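Local coordinates for protein anti-sigma-E factor ChrR (Rhodobacter sphaeroides, PDB 2Z2S) that binds the extracytoplasmic function sigma factor sigma-E and holds it inactive through a zinc-containing N-terminal domain, its C-terminal domain being required to respond to singlet oxygen, at residues H31-D36 with R89-L94. Sequence-based numbering, arbitrary orientation.
Sequences HLSLCD and RAPAPL. With ZN (zinc ion), chain I.
L34 and P91 make the apolar part of this contact: the CD2 methyl of L34 lies 4.1 Å from CG of the P91 ring, and the two side chains cross at about a right angle. L34 reaches the proline because CG stands anti to its carbonyl carbon (chi1 -73°), which swings the isopropyl end toward the loop. Beside this pair, S33 faces A92, their CA atoms 5.1 Å apart. S33 OG hydrogen-bonds back to the carbonyl oxygen of T30, in the helix S33 has just left. Behind these residues, the chain turns at the end of helix 22-32, where the carbonyl oxygen of H31 accepts from both L34 N (2.6 Å) and C35 N (2.7 Å). The same turn brings two ligands onto the zinc ion, H31 through NE2 at 2.0 Å and C35 through SG at 2.0 Å; H6 and C38 complete the His2Cys2 site of this ZAS-type anti-sigma domain, whose zinc is required for anti-sigma function. Both ligand side chains leave anti to their backbone N, and C35 CB sits over one face of the imidazole, 3.3 Å above its plane and offset toward the rim. C35 is also the N-cap of helix 36-54. On the loop side, P93 and L94 extend the packing onto helix 22-32, P93 against L26 and T30, L94 against T30. A chain of another protein packs acidic side-chain atoms against S33 and P91, and one of its basic side chains forms a salt bridge with D36 OD1. Metal bonds and turn hydrogen bonds thus fix the zinc-finger side, whereas the 89-94 loop, in the region required for the singlet-oxygen response, meets it through one apolar pair and the S33-A92 approach, a small van der Waals junction.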
ATOM      1  N   HIS B  31       5.959  -7.546   1.787  1.00 25.52           N
ATOM      2  CA  HIS B  31       7.264  -7.274   1.231  1.00 26.83           C
ATOM      3  C   HIS B  31       7.515  -5.799   1.487  1.00 27.35           C
ATOM      4  O   HIS B  31       8.550  -5.436   2.031  1.00 28.86           O
ATOM      5  CB  HIS B  31       7.296  -7.552  -0.269  1.00 26.41           C
ATOM      6  CG  HIS B  31       8.626  -7.284  -0.890  1.00 28.07           C
ATOM      7  ND1 HIS B  31       9.765  -7.973  -0.533  1.00 29.26           N
ATOM      8  CD2 HIS B  31       9.008  -6.389  -1.833  1.00 28.64           C
ATOM      9  CE1 HIS B  31      10.791  -7.516  -1.231  1.00 28.48           C
ATOM     10  NE2 HIS B  31      10.357  -6.555  -2.027  1.00 28.93           N
ATOM     11  N   LEU B  32       6.546  -4.955   1.126  1.00 27.26           N
ATOM     12  CA  LEU B  32       6.682  -3.513   1.303  1.00 28.03           C
ATOM     13  C   LEU B  32       7.097  -3.117   2.706  1.00 30.08           C
ATOM     14  O   LEU B  32       7.833  -2.145   2.889  1.00 33.25           O
ATOM     15  CB  LEU B  32       5.390  -2.765   0.935  1.00 24.82           C
ATOM     16  CG  LEU B  32       4.929  -2.698  -0.532  1.00 24.17           C
ATOM     17  CD1 LEU B  32       3.843  -1.660  -0.661  1.00 22.37           C
ATOM     18  CD2 LEU B  32       6.077  -2.351  -1.455  1.00 21.69           C
ATOM     19  N   SER B  33       6.653  -3.847   3.714  1.00 29.73           N
ATOM     20  CA  SER B  33       7.069  -3.449   5.047  1.00 29.85           C
ATOM     21  C   SER B  33       8.404  -4.062   5.442  1.00 27.49           C
ATOM     22  O   SER B  33       8.867  -3.848   6.557  1.00 27.69           O
ATOM     23  CB  SER B  33       6.029  -3.841   6.073  1.00 30.75           C
ATOM     24  OG  SER B  33       6.252  -5.181   6.411  1.00 34.17           O
ATOM     25  N   LEU B  34       9.007  -4.824   4.531  1.00 25.16           N
ATOM     26  CA  LEU B  34      10.301  -5.457   4.767  1.00 22.63           C
ATOM     27  C   LEU B  34      11.351  -4.875   3.837  1.00 21.52           C
ATOM     28  O   LEU B  34      12.542  -4.931   4.132  1.00 21.69           O
ATOM     29  CB  LEU B  34      10.224  -6.970   4.526  1.00 24.18           C
ATOM     30  CG  LEU B  34       9.501  -7.896   5.530  1.00 26.25           C
ATOM     31  CD1 LEU B  34       9.392  -9.297   4.963  1.00 27.05           C
ATOM     32  CD2 LEU B  34      10.246  -7.966   6.846  1.00 26.40           C
ATOM     33  N   CYS B  35      10.897  -4.309   2.723  1.00 19.57           N
ATOM     34  CA  CYS B  35      11.785  -3.749   1.716  1.00 18.82           C
ATOM     35  C   CYS B  35      11.538  -2.251   1.394  1.00 19.20           C
ATOM     36  O   CYS B  35      10.623  -1.901   0.643  1.00 19.87           O
ATOM     37  CB  CYS B  35      11.673  -4.618   0.453  1.00 15.60           C
ATOM     38  SG  CYS B  35      12.242  -3.833  -1.037  1.00 12.52           S
ATOM     39  N   ASP B  36      12.362  -1.365   1.954  1.00 18.84           N
ATOM     40  CA  ASP B  36      12.209   0.068   1.712  1.00 18.10           C
ATOM     41  C   ASP B  36      12.314   0.488   0.260  1.00 18.83           C
ATOM     42  O   ASP B  36      11.825   1.543  -0.126  1.00 20.64           O
ATOM     43  CB  ASP B  36      13.214   0.862   2.526  1.00 16.33           C
ATOM     44  CG  ASP B  36      12.785   1.027   3.972  1.00 20.16           C
ATOM     45  OD1 ASP B  36      11.585   0.847   4.255  1.00 21.50           O
ATOM     46  OD2 ASP B  36      13.642   1.348   4.823  1.00 19.29           O
ATOM     47  N   ARG B  89       9.537 -11.643  12.334  1.00 59.57           N
ATOM     48  CA  ARG B  89       9.559 -12.131  10.957  1.00 58.07           C
ATOM     49  C   ARG B  89       8.146 -12.219  10.357  1.00 56.55           C
ATOM     50  O   ARG B  89       7.948 -12.770   9.280  1.00 55.71           O
ATOM     51  CB  ARG B  89      10.322 -13.470  10.844  1.00 58.60           C
ATOM     52  CG  ARG B  89      10.023 -14.541  11.893  1.00 59.24           C
ATOM     53  CD  ARG B  89      11.206 -15.525  12.028  1.00 59.44           C
ATOM     54  NE  ARG B  89      10.981 -16.657  12.936  1.00 59.60           N
ATOM     55  CZ  ARG B  89      10.030 -16.725  13.862  1.00 58.71           C
ATOM     56  NH1 ARG B  89       9.179 -15.730  14.026  1.00 59.22           N
ATOM     57  NH2 ARG B  89       9.935 -17.787  14.645  1.00 58.79           N
ATOM     58  N   ALA B  90       7.180 -11.631  11.063  1.00 55.27           N
ATOM     59  CA  ALA B  90       5.768 -11.572  10.655  1.00 53.58           C
ATOM     60  C   ALA B  90       5.319 -10.188  11.115  1.00 53.16           C
ATOM     61  O   ALA B  90       4.712 -10.054  12.183  1.00 53.50           O
ATOM     62  CB  ALA B  90       4.983 -12.638  11.376  1.00 53.20           C
ATOM     63  N   PRO B  91       5.585  -9.144  10.301  1.00 52.16           N
ATOM     64  CA  PRO B  91       5.198  -7.794  10.725  1.00 51.86           C
ATOM     65  C   PRO B  91       4.253  -6.813   9.991  1.00 50.86           C
ATOM     66  O   PRO B  91       3.417  -6.184  10.646  1.00 50.88           O
ATOM     67  CB  PRO B  91       6.550  -7.155  10.931  1.00 52.42           C
ATOM     68  CG  PRO B  91       7.310  -7.685   9.672  1.00 52.31           C
ATOM     69  CD  PRO B  91       6.742  -9.077   9.388  1.00 52.54           C
ATOM     70  N   ALA B  92       4.368  -6.658   8.673  1.00 49.83           N
ATOM     71  CA  ALA B  92       3.535  -5.657   7.995  1.00 48.83           C
ATOM     72  C   ALA B  92       2.053  -5.770   8.361  1.00 47.35           C
ATOM     73  O   ALA B  92       1.537  -4.974   9.146  1.00 48.26           O
ATOM     74  CB  ALA B  92       3.761  -5.701   6.473  1.00 47.77           C
ATOM     75  N   PRO B  93       1.334  -6.695   7.736  1.00 46.28           N
ATOM     76  CA  PRO B  93      -0.071  -6.872   8.051  1.00 45.59           C
ATOM     77  C   PRO B  93      -0.158  -8.355   8.397  1.00 44.42           C
ATOM     78  O   PRO B  93      -0.922  -8.760   9.254  1.00 45.38           O
ATOM     79  CB  PRO B  93      -0.755  -6.500   6.740  1.00 45.51           C
ATOM     80  CG  PRO B  93       0.169  -6.943   5.728  1.00 46.03           C
ATOM     81  CD  PRO B  93       1.553  -7.031   6.323  1.00 46.40           C
ATOM     82  N   LEU B  94       0.654  -9.157   7.718  1.00 42.88           N
ATOM     83  CA  LEU B  94       0.728 -10.594   7.950  1.00 43.02           C
ATOM     84  C   LEU B  94       0.442 -10.928   9.416  1.00 43.69           C
ATOM     85  O   LEU B  94      -0.230 -11.911   9.721  1.00 42.73           O
ATOM     86  CB  LEU B  94       2.129 -11.086   7.550  1.00 41.27           C
ATOM     87  CG  LEU B  94       2.495 -12.567   7.429  1.00 38.27           C
ATOM     88  CD1 LEU B  94       3.363 -12.964   8.588  1.00 37.92           C
ATOM     89  CD2 LEU B  94       1.240 -13.407   7.348  1.00 36.78           C
TER
HETATM   90 ZN    ZN I 204      11.527  -5.023  -2.543  1.00 49.79          ZN